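Local coordinates for putative Lipoprotein (Shewanella oneidensis, PDB 3U24) that is of unknown function but binds zinc and may be a membrane-tethered, metal-dependent hydrolase akin to zinc metallopeptidases, at residues Asn89-Asp93 with Ser424-Lys429; His95-Asn99 with Ala251-Gln255; Gly433-Val438 with Gly559-Val563; Gly440-Tyr444 with His552-Leu556. All blocks are in the same frame, centred on the assembly; numbering follows the deposited sequence. Where two conformers were deposited one is given.

Interaction 1. Residues Asn89-Asp93 with Ser424-Lys429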
loop_
_atom_site.group_PDB
_atom_site.type_symbol
_atom_site.label_atom_id
_atom_site.label_comp_id
_atom_site.label_asym_id
_atom_site.label_seq_id
_atom_site.Cartn_x
_atom_site.Cartn_y
_atom_site.Cartn_z
ATOM N N ASN A 89 23.040 7.265 -3.361
ATOM C CA ASN A 89 22.356 6.258 -2.541
ATOM C C ASN A 89 22.375 6.511 -1.039
ATOM O O ASN A 89 21.385 6.219 -0.320
ATOM C CB ASN A 89 22.939 4.845 -2.761
ATOM C CG ASN A 89 22.051 3.994 -3.634
ATOM O OD1 ASN A 89 21.364 4.500 -4.543
ATOM N ND2 ASN A 89 22.031 2.687 -3.350
ATOM N N GLU A 90 23.525 6.957 -0.558
ATOM C CA GLU A 90 23.660 7.263 0.847
ATOM C C GLU A 90 22.781 8.458 1.223
ATOM O O GLU A 90 22.191 8.479 2.315
ATOM C CB GLU A 90 25.110 7.526 1.198
ATOM C CG GLU A 90 25.980 6.279 1.188
ATOM C CD GLU A 90 27.446 6.599 1.313
ATOM O OE1 GLU A 90 27.789 7.797 1.093
ATOM O OE2 GLU A 90 28.264 5.670 1.624
ATOM N N THR A 91 22.648 9.431 0.320
ATOM C CA THR A 91 21.849 10.603 0.660
ATOM C C THR A 91 20.365 10.230 0.692
ATOM O O THR A 91 19.613 10.687 1.536
ATOM C CB THR A 91 22.172 11.841 -0.228
ATOM O OG1 THR A 91 21.555 12.992 0.372
ATOM C CG2 THR A 91 21.648 11.709 -1.613
ATOM N N ILE A 92 19.964 9.333 -0.186
ATOM C CA ILE A 92 18.593 8.764 -0.119
ATOM C C ILE A 92 18.357 8.043 1.207
ATOM O O ILE A 92 17.392 8.353 1.916
ATOM C CB ILE A 92 18.279 7.867 -1.321
ATOM C CG1 ILE A 92 18.201 8.751 -2.591
ATOM C CG2 ILE A 92 16.970 7.105 -1.079
ATOM C CD1 ILE A 92 18.391 7.983 -3.885
ATOM N N ASP A 93 19.269 7.153 1.583
ATOM C CA ASP A 93 19.178 6.492 2.882
ATOM C C ASP A 93 19.160 7.487 4.062
ATOM O O ASP A 93 18.384 7.309 5.021
ATOM C CB ASP A 93 20.294 5.459 3.057
ATOM C CG ASP A 93 20.164 4.278 2.071
ATOM O OD1 ASP A 93 19.148 4.229 1.348
ATOM O OD2 ASP A 93 21.069 3.419 2.011
ATOM N N SER A 424 20.616 -0.961 -8.080
ATOM C CA SER A 424 21.386 -0.341 -6.969
ATOM C C SER A 424 20.715 -0.393 -5.585
ATOM O O SER A 424 20.389 0.618 -4.999
ATOM C CB SER A 424 21.728 1.109 -7.338
ATOM O OG SER A 424 22.739 1.126 -8.346
ATOM N N PRO A 425 20.545 -1.590 -5.035
ATOM C CA PRO A 425 19.699 -1.692 -3.843
ATOM C C PRO A 425 20.348 -1.225 -2.523
ATOM O O PRO A 425 21.549 -1.118 -2.404
ATOM C CB PRO A 425 19.425 -3.204 -3.769
ATOM C CG PRO A 425 20.698 -3.806 -4.296
ATOM C CD PRO A 425 21.233 -2.857 -5.345
ATOM N N SER A 426 19.535 -0.922 -1.537
ATOM C CA SER A 426 20.030 -0.760 -0.190
ATOM C C SER A 426 19.008 -1.309 0.770
ATOM O O SER A 426 17.802 -1.290 0.489
ATOM C CB SER A 426 20.314 0.704 0.135
ATOM O OG SER A 426 19.134 1.364 0.509
ATOM N N LEU A 427 19.491 -1.791 1.906
ATOM C CA LEU A 427 18.610 -2.313 2.939
ATOM C C LEU A 427 17.601 -1.251 3.367
ATOM O O LEU A 427 16.427 -1.512 3.402
ATOM C CB LEU A 427 19.436 -2.841 4.124
ATOM C CG LEU A 427 18.749 -3.803 5.124
ATOM C CD1 LEU A 427 17.942 -4.914 4.447
ATOM C CD2 LEU A 427 19.793 -4.420 6.064
ATOM N N VAL A 428 18.050 -0.023 3.622
ATOM C CA VAL A 428 17.149 1.069 3.988
ATOM C C VAL A 428 16.018 1.338 2.978
ATOM O O VAL A 428 14.876 1.486 3.376
ATOM C CB VAL A 428 17.940 2.349 4.311
ATOM C CG1 VAL A 428 17.010 3.540 4.525
ATOM C CG2 VAL A 428 18.795 2.097 5.553
ATOM N N LYS A 429 16.330 1.392 1.687
ATOM C CA LYS A 429 15.302 1.588 0.672
ATOM C C LYS A 429 14.374 0.410 0.593
ATOM O O LYS A 429 13.190 0.594 0.353
ATOM C CB LYS A 429 15.884 1.814 -0.723
ATOM C CG LYS A 429 16.711 3.071 -0.867
ATOM C CD LYS A 429 16.923 3.427 -2.339
ATOM C CE LYS A 429 17.766 2.400 -3.070
ATOM N NZ LYS A 429 18.564 3.089 -4.109
HETATM O O HOH W 1 21.008 0.583 3.725
#
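Two side-chain-to-main-chain bonds converge on Ser424 O: Asn89 ND2 donates to it at 3.1 Å, almost linearly, and Lys429 NZ reaches the same oxygen over 3.2 Å. The ammonium also makes a weak bond from Lys429 NZ to Asn89 OD1 (3.2 Å) and has a further acceptor in Tyr558 O, so it is gripped from several sides. One turn further along helix 88-111, Asp93 OD1 accepts from Ser426 OG at 3.0 Å. This is helix capping reinforced from outside: Ser426 is the N-cap of helix 427-432, its OG receiving Lys429 N at 3.0 Å while donating its own proton to Asp93. A water extends the scheme, accepting from Val428 N at 3.0 Å and donating weakly to Asp93 OD2 at 3.3 Å. Ile92 CG2 lies 3.9 Å from Lys429 CD on the lysine's aliphatic shaft, and the carboxylate carbon Asp93 CG is in van der Waals contact with Val428 CB at 3.7 Å. Beyond them, Ile92 packs on Tyr558 and Ala561, and Val428 on Leu96 and Ile97.

Interaction 2. Residues His95-Asn99 with Ala251-Gln255. With ZN (zinc ion), chain C.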
loop_
_atom_site.group_PDB
_atom_site.type_symbol
_atom_site.label_atom_id
_atom_site.label_comp_id
_atom_site.label_asym_id
_atom_site.label_seq_id
_atom_site.Cartn_x
_atom_site.Cartn_y
_atom_site.Cartn_z
ATOM N N HIS A 95 18.056 10.562 4.118
ATOM C CA HIS A 95 16.770 11.210 4.203
ATOM C C HIS A 95 15.631 10.289 4.624
ATOM O O HIS A 95 14.752 10.680 5.411
ATOM C CB HIS A 95 16.470 11.967 2.912
ATOM C CG HIS A 95 17.287 13.190 2.765
ATOM N ND1 HIS A 95 18.578 13.168 2.285
ATOM C CD2 HIS A 95 17.023 14.495 3.120
ATOM C CE1 HIS A 95 19.069 14.415 2.293
ATOM N NE2 HIS A 95 18.111 15.232 2.782
ATOM N N LEU A 96 15.629 9.067 4.124
ATOM C CA LEU A 96 14.652 8.096 4.533
ATOM C C LEU A 96 14.772 7.816 6.034
ATOM O O LEU A 96 13.762 7.770 6.713
ATOM C CB LEU A 96 14.816 6.820 3.736
ATOM C CG LEU A 96 14.423 6.862 2.254
ATOM C CD1 LEU A 96 14.721 5.455 1.676
ATOM C CD2 LEU A 96 12.962 7.303 2.008
ATOM N N ILE A 97 15.989 7.672 6.557
ATOM C CA ILE A 97 16.173 7.500 7.973
ATOM C C ILE A 97 15.703 8.724 8.781
ATOM O O ILE A 97 14.954 8.588 9.769
ATOM C CB ILE A 97 17.642 7.131 8.318
ATOM C CG1 ILE A 97 17.956 5.699 7.837
ATOM C CG2 ILE A 97 17.893 7.246 9.801
ATOM C CD1 ILE A 97 19.451 5.367 7.823
ATOM N N ASP A 98 16.118 9.921 8.374
ATOM C CA ASP A 98 15.729 11.136 9.079
ATOM C C ASP A 98 14.190 11.277 9.186
ATOM O O ASP A 98 13.636 11.509 10.267
ATOM C CB ASP A 98 16.289 12.329 8.350
ATOM C CG ASP A 98 16.355 13.569 9.203
ATOM O OD1 ASP A 98 16.507 13.485 10.430
ATOM O OD2 ASP A 98 16.295 14.652 8.633
ATOM N N ASN A 99 13.525 11.131 8.052
ATOM C CA ASN A 99 12.097 11.176 7.981
ATOM C C ASN A 99 11.406 10.067 8.811
ATOM O O ASN A 99 10.430 10.333 9.489
ATOM C CB ASN A 99 11.626 11.058 6.516
ATOM C CG ASN A 99 10.133 11.287 6.387
ATOM O OD1 ASN A 99 9.660 12.380 6.644
ATOM N ND2 ASN A 99 9.390 10.251 6.049
ATOM N N ALA A 251 2.982 14.852 4.816
ATOM C CA ALA A 251 4.427 15.118 4.618
ATOM C C ALA A 251 5.286 13.904 4.995
ATOM O O ALA A 251 6.178 13.552 4.233
ATOM C CB ALA A 251 4.883 16.361 5.359
ATOM N N PHE A 252 4.995 13.222 6.117
ATOM C CA PHE A 252 5.823 12.098 6.558
ATOM C C PHE A 252 5.642 10.838 5.697
ATOM O O PHE A 252 6.635 10.179 5.351
ATOM C CB PHE A 252 5.558 11.693 8.034
ATOM C CG PHE A 252 6.101 12.651 9.049
ATOM C CD1 PHE A 252 7.432 13.071 8.996
ATOM C CD2 PHE A 252 5.305 13.103 10.086
ATOM C CE1 PHE A 252 7.937 13.935 9.931
ATOM C CE2 PHE A 252 5.801 13.977 11.040
ATOM C CZ PHE A 252 7.122 14.404 10.951
ATOM N N ASP A 253 4.403 10.516 5.332
ATOM C CA ASP A 253 4.110 9.291 4.596
ATOM C C ASP A 253 4.453 9.422 3.113
ATOM O O ASP A 253 5.032 8.505 2.533
ATOM C CB ASP A 253 2.610 8.934 4.697
ATOM C CG ASP A 253 2.183 8.475 6.089
ATOM O OD1 ASP A 253 3.058 8.330 6.977
ATOM O OD2 ASP A 253 0.952 8.217 6.287
ATOM N N ILE A 254 4.055 10.533 2.475
ATOM C CA ILE A 254 4.165 10.674 1.012
ATOM C C ILE A 254 5.473 11.365 0.610
ATOM O O ILE A 254 6.106 11.009 -0.363
ATOM C CB ILE A 254 2.984 11.495 0.509
ATOM C CG1 ILE A 254 1.651 10.829 0.911
ATOM C CG2 ILE A 254 3.021 11.697 -0.997
ATOM C CD1 ILE A 254 1.396 9.425 0.369
ATOM N N GLN A 255 5.890 12.336 1.404
ATOM C CA GLN A 255 7.086 13.099 1.154
ATOM C C GLN A 255 7.028 13.760 -0.198
ATOM O O GLN A 255 8.012 13.830 -0.917
ATOM C CB GLN A 255 8.355 12.244 1.324
ATOM C CG GLN A 255 8.575 11.709 2.718
ATOM C CD GLN A 255 9.917 11.016 2.874
ATOM O OE1 GLN A 255 9.991 9.767 2.869
ATOM N NE2 GLN A 255 10.960 11.789 3.036
HETATM ZN ZN ZN C . 18.377 17.169 3.129
HETATM O O HOH W 2 20.316 18.100 1.787
#
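A side-chain amide that reaches a carbonyl in the last turn of another helix is a simple way to tie down a helix C-terminus, and Asn99 does so here for helix 243-254 from its place on helix 88-111. With chi1 trans (t), Asn99 extends across the gap and donates ND2 to Phe252 O at 2.8 Å. Its other amide atom, Asn99 OD1, comes to 3.3 Å from Phe252 CD1, at the edge of the Phe252 ring (chi1 m), which also meets Trp106. Gln255 leaves the helix with positive phi, and its m, t side chain runs back toward helix 88-111, where Leu96 CD2 lies 4.0 Å from Gln255 OE1. That oxygen is also 3.3 Å from Asn99 ND2, but the angle is too poor for a hydrogen bond. His95, a turn before Asn99, plays no part in the joint. Its m rotamer holds ND1 against Thr91 O and presents the opposite nitrogen to metal: His95 NE2 binds a zinc ion at 2.0 Å, and a water is also bound to the ion, 2.5 Å from ZN.

Interaction 3. Residues Gly433-Val438 with Gly559-Val563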
loop_
_atom_site.group_PDB
_atom_site.type_symbol
_atom_site.label_atom_id
_atom_site.label_comp_id
_atom_site.label_asym_id
_atom_site.label_seq_id
_atom_site.Cartn_x
_atom_site.Cartn_y
_atom_site.Cartn_z
ATOM N N GLY A 433 11.112 2.318 1.803
ATOM C CA GLY A 433 10.977 3.038 0.540
ATOM C C GLY A 433 9.627 3.696 0.384
ATOM O O GLY A 433 8.732 3.435 1.141
ATOM N N ASN A 434 9.489 4.534 -0.629
ATOM C CA ASN A 434 8.328 5.424 -0.745
ATOM C C ASN A 434 7.266 4.822 -1.610
ATOM O O ASN A 434 7.474 4.615 -2.777
ATOM C CB ASN A 434 8.818 6.767 -1.314
ATOM C CG ASN A 434 7.755 7.809 -1.383
ATOM O OD1 ASN A 434 7.196 8.057 -2.449
ATOM N ND2 ASN A 434 7.480 8.447 -0.264
ATOM N N GLY A 435 6.116 4.538 -1.019
ATOM C CA GLY A 435 4.981 3.960 -1.715
ATOM C C GLY A 435 4.425 4.876 -2.796
ATOM O O GLY A 435 3.994 4.411 -3.858
ATOM N N ALA A 436 4.430 6.175 -2.550
ATOM C CA ALA A 436 3.938 7.118 -3.549
ATOM C C ALA A 436 4.726 7.023 -4.851
ATOM O O ALA A 436 4.156 7.166 -5.902
ATOM C CB ALA A 436 4.013 8.543 -3.021
HETATM N N MSE A 437 6.055 6.869 -4.777
HETATM C CA MSE A 437 6.890 6.778 -5.990
HETATM C C MSE A 437 6.563 5.497 -6.730
HETATM O O MSE A 437 6.364 5.531 -7.915
HETATM C CB MSE A 437 8.393 6.854 -5.648
HETATM C CG MSE A 437 9.355 6.700 -6.843
HETATM SE SE MSE A 437 9.663 4.797 -7.267
HETATM C CE MSE A 437 10.738 5.059 -8.918
ATOM N N VAL A 438 6.439 4.383 -6.002
ATOM C CA VAL A 438 6.243 3.056 -6.583
ATOM C C VAL A 438 4.900 3.006 -7.293
ATOM O O VAL A 438 4.792 2.642 -8.484
ATOM C CB VAL A 438 6.371 1.958 -5.486
ATOM C CG1 VAL A 438 5.800 0.595 -5.943
ATOM C CG2 VAL A 438 7.830 1.883 -4.980
ATOM N N GLY A 559 15.920 3.729 -7.430
ATOM C CA GLY A 559 15.034 2.876 -6.642
ATOM C C GLY A 559 13.884 3.668 -6.030
ATOM O O GLY A 559 13.580 4.785 -6.453
ATOM N N SER A 560 13.305 3.108 -4.979
ATOM C CA SER A 560 12.060 3.588 -4.394
ATOM C C SER A 560 12.219 4.817 -3.454
ATOM O O SER A 560 11.708 4.842 -2.347
ATOM C CB SER A 560 11.406 2.390 -3.674
ATOM O OG SER A 560 11.269 1.281 -4.619
ATOM N N ALA A 561 12.933 5.826 -3.915
ATOM C CA ALA A 561 13.078 7.068 -3.184
ATOM C C ALA A 561 11.864 7.920 -3.533
ATOM O O ALA A 561 11.291 7.759 -4.590
ATOM C CB ALA A 561 14.353 7.829 -3.570
ATOM N N PRO A 562 11.500 8.847 -2.639
ATOM C CA PRO A 562 10.450 9.794 -2.929
ATOM C C PRO A 562 10.765 10.556 -4.211
ATOM O O PRO A 562 11.929 10.957 -4.448
ATOM C CB PRO A 562 10.503 10.767 -1.742
ATOM C CG PRO A 562 11.194 10.024 -0.641
ATOM C CD PRO A 562 12.174 9.129 -1.354
ATOM N N VAL A 563 9.732 10.790 -5.006
ATOM C CA VAL A 563 9.910 11.481 -6.257
ATOM C C VAL A 563 10.661 12.837 -6.129
ATOM O O VAL A 563 11.509 13.164 -6.976
ATOM C CB VAL A 563 8.562 11.692 -6.952
ATOM C CG1 VAL A 563 8.748 12.451 -8.270
ATOM C CG2 VAL A 563 7.847 10.341 -7.146
HETATM O O HOH W 3 6.970 10.429 -3.732
#
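Met437, present as selenomethionine, lies along the backbone of the loop 559-563: its CG is 3.2 Å from Ala561 O, its SE 3.9 Å from Ser560 CA, and its CE 3.8 Å from Gly559 O, while Met437 CB meets Val563 CG2 at 3.8 Å. Ser560 is the centre of an inverse gamma turn, and Ser560 O accepts from Asn434 N at 2.8 Å. Asn434 is the pivot of the joint. As N-cap of helix 435-451, it receives Met437 N on OD1 at 2.9 Å; the same Asn434 OD1 accepts from a water (2.7 Å) that in turn accepts from Val563 N at 3.1 Å, so one oxygen serves the starts of two helices. Asn434 ND2 bonds to Ile254 O at the end of helix 243-254. Val438 CG2 is 3.5 Å from Ser560 OG, and the Val438 side chain also touches His414, a zinc ligand on helix 414-423. On its other sides the loop rests on helix 88-111 through Ile92 and Leu96, and Val563 on helix 523-542.

Interaction 4. Residues Gly440-Tyr444 with His552-Leu556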
loop_
_atom_site.group_PDB
_atom_site.type_symbol
_atom_site.label_atom_id
_atom_site.label_comp_id
_atom_site.label_asym_id
_atom_site.label_seq_id
_atom_site.Cartn_x
_atom_site.Cartn_y
_atom_site.Cartn_z
ATOM N N GLY A 440 2.992 5.814 -8.024
ATOM C CA GLY A 440 2.980 6.905 -9.004
ATOM C C GLY A 440 3.611 6.509 -10.332
ATOM O O GLY A 440 3.087 6.834 -11.387
ATOM N N TRP A 441 4.729 5.784 -10.267
ATOM C CA TRP A 441 5.352 5.258 -11.460
ATOM C C TRP A 441 4.385 4.374 -12.238
ATOM O O TRP A 441 4.251 4.515 -13.467
ATOM C CB TRP A 441 6.640 4.492 -11.134
ATOM C CG TRP A 441 7.144 3.770 -12.322
ATOM C CD1 TRP A 441 6.952 2.435 -12.648
ATOM C CD2 TRP A 441 7.841 4.345 -13.487
ATOM N NE1 TRP A 441 7.504 2.147 -13.869
ATOM C CE2 TRP A 441 8.041 3.249 -14.427
ATOM C CE3 TRP A 441 8.317 5.603 -13.814
ATOM C CZ2 TRP A 441 8.695 3.429 -15.631
ATOM C CZ3 TRP A 441 8.927 5.781 -15.048
ATOM C CH2 TRP A 441 9.127 4.716 -15.925
ATOM N N ALA A 442 3.731 3.433 -11.554
ATOM C CA ALA A 442 2.859 2.508 -12.246
ATOM C C ALA A 442 1.716 3.253 -12.903
ATOM O O ALA A 442 1.417 2.963 -14.046
ATOM C CB ALA A 442 2.336 1.426 -11.319
ATOM N N VAL A 443 1.110 4.223 -12.211
ATOM C CA VAL A 443 0.028 5.075 -12.803
ATOM C C VAL A 443 0.515 5.913 -13.988
ATOM O O VAL A 443 -0.125 5.989 -15.039
ATOM C CB VAL A 443 -0.627 5.950 -11.719
ATOM C CG1 VAL A 443 -1.755 6.859 -12.265
ATOM C CG2 VAL A 443 -1.132 5.045 -10.578
ATOM N N TYR A 444 1.696 6.491 -13.834
ATOM C CA TYR A 444 2.353 7.263 -14.912
ATOM C C TYR A 444 2.512 6.399 -16.150
ATOM O O TYR A 444 2.186 6.836 -17.276
ATOM C CB TYR A 444 3.683 7.832 -14.439
ATOM C CG TYR A 444 4.581 8.245 -15.559
ATOM C CD1 TYR A 444 4.404 9.456 -16.205
ATOM C CD2 TYR A 444 5.566 7.391 -16.034
ATOM C CE1 TYR A 444 5.236 9.813 -17.261
ATOM C CE2 TYR A 444 6.361 7.741 -17.084
ATOM C CZ TYR A 444 6.191 8.950 -17.703
ATOM O OH TYR A 444 7.020 9.288 -18.765
ATOM N N HIS A 552 13.558 7.926 -18.512
ATOM C CA HIS A 552 12.996 6.802 -17.776
ATOM C C HIS A 552 14.042 6.038 -17.044
ATOM O O HIS A 552 13.869 5.726 -15.868
ATOM C CB HIS A 552 12.198 5.865 -18.691
ATOM C CG HIS A 552 10.850 6.420 -19.130
ATOM N ND1 HIS A 552 10.241 6.026 -20.277
ATOM C CD2 HIS A 552 10.001 7.369 -18.537
ATOM C CE1 HIS A 552 9.070 6.706 -20.423
ATOM N NE2 HIS A 552 8.916 7.518 -19.352
ATOM N N GLU A 553 15.136 5.709 -17.716
ATOM C CA GLU A 553 16.167 4.856 -17.115
ATOM C C GLU A 553 16.898 5.563 -15.975
ATOM O O GLU A 553 17.237 4.961 -14.950
ATOM C CB GLU A 553 17.154 4.365 -18.179
ATOM C CG GLU A 553 16.496 3.321 -19.088
ATOM C CD GLU A 553 17.299 2.945 -20.318
ATOM O OE1 GLU A 553 18.506 3.278 -20.404
ATOM O OE2 GLU A 553 16.724 2.293 -21.217
ATOM N N LYS A 554 17.110 6.850 -16.130
ATOM C CA LYS A 554 17.755 7.606 -15.075
ATOM C C LYS A 554 16.791 7.736 -13.883
ATOM O O LYS A 554 17.208 7.553 -12.719
ATOM C CB LYS A 554 18.180 8.974 -15.588
ATOM C CG LYS A 554 18.869 9.846 -14.548
ATOM C CD LYS A 554 20.331 9.467 -14.335
ATOM C CE LYS A 554 21.098 10.587 -13.627
ATOM N NZ LYS A 554 22.106 9.997 -12.691
ATOM N N PHE A 555 15.515 8.027 -14.172
ATOM C CA PHE A 555 14.493 8.079 -13.112
ATOM C C PHE A 555 14.440 6.799 -12.308
ATOM O O PHE A 555 14.380 6.854 -11.081
ATOM C CB PHE A 555 13.107 8.408 -13.661
ATOM C CG PHE A 555 12.066 8.570 -12.595
ATOM C CD1 PHE A 555 11.893 9.771 -11.970
ATOM C CD2 PHE A 555 11.289 7.511 -12.204
ATOM C CE1 PHE A 555 10.951 9.939 -10.988
ATOM C CE2 PHE A 555 10.311 7.660 -11.237
ATOM C CZ PHE A 555 10.180 8.873 -10.604
ATOM N N LEU A 556 14.479 5.654 -12.980
ATOM C CA LEU A 556 14.341 4.392 -12.303
ATOM C C LEU A 556 15.628 3.940 -11.606
ATOM O O LEU A 556 15.601 2.947 -10.892
ATOM C CB LEU A 556 13.881 3.303 -13.258
ATOM C CG LEU A 556 12.537 3.515 -13.938
ATOM C CD1 LEU A 556 12.387 2.627 -15.156
ATOM C CD2 LEU A 556 11.406 3.306 -12.929
#
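Residues 440-444 lie within helix 435-451, and His552-Phe555 belong to helix 548-555; the bonds Tyr444 N to Gly440 O (2.8 Å) and Leu556 N to His552 O (3.0 Å) keep their turns regular. The backbones stay well apart, the nearest CA atoms, those of Trp441 and Leu556, being 9.1 Å from each other, so large side chains must fill the space. Trp441 does most of this. Leu556 CD2 sits 3.6 Å from the centroid of its six-membered ring, almost on the ring normal, in a CH-pi contact. The indole edge points toward the face of His552 in an offset edge-to-face pair, with centroids 5.5 Å apart and planes at 87°. Against Phe555 the planes are nearly parallel (19°), but the rings are slid so far apart that they barely overlap. A buried polar link joins the group: Tyr444 OH and His552 NE2 share a hydrogen bond of 2.7 Å, and Arg535 also bonds to the tyrosine hydroxyl. His552 ND1 is held by Ile339 O, and Trp441 NE1 by Pro412 O. This aromatic cluster of Trp441, Tyr444, His552 and Phe555 lies near a zinc site, the Trp441 side chain being about 6 Å from that of His414. His408, followed by Glu409, together with His414 and Glu439 makes a His-His-Glu site that resembles those of metallopeptidases in the wider clan.

Polarity does not simply follow depth in this helical protein. Interactions 1 and 2, only partly buried, both use helix 88-111 and rely on side-chain amides, a carboxylate and helix ends; they touch where Leu96 meets Val428 and Lys429. Interactions 3 and 4 are buried and share helix 435-451, yet the first, the most central of the four, still depends on capping and main-chain bonding, the second on aromatic packing; Met437 CE against Phe555 CE2 (3.5 Å) joins them. Interaction 3 also meets interaction 1 through Ile92 and Ala561, and interaction 2 through Asn434 and Ile254. Interactions 3 and 4 lie beside the zinc site of His408, His414 and Glu439, whereas His95 in interaction 2 binds a separate zinc.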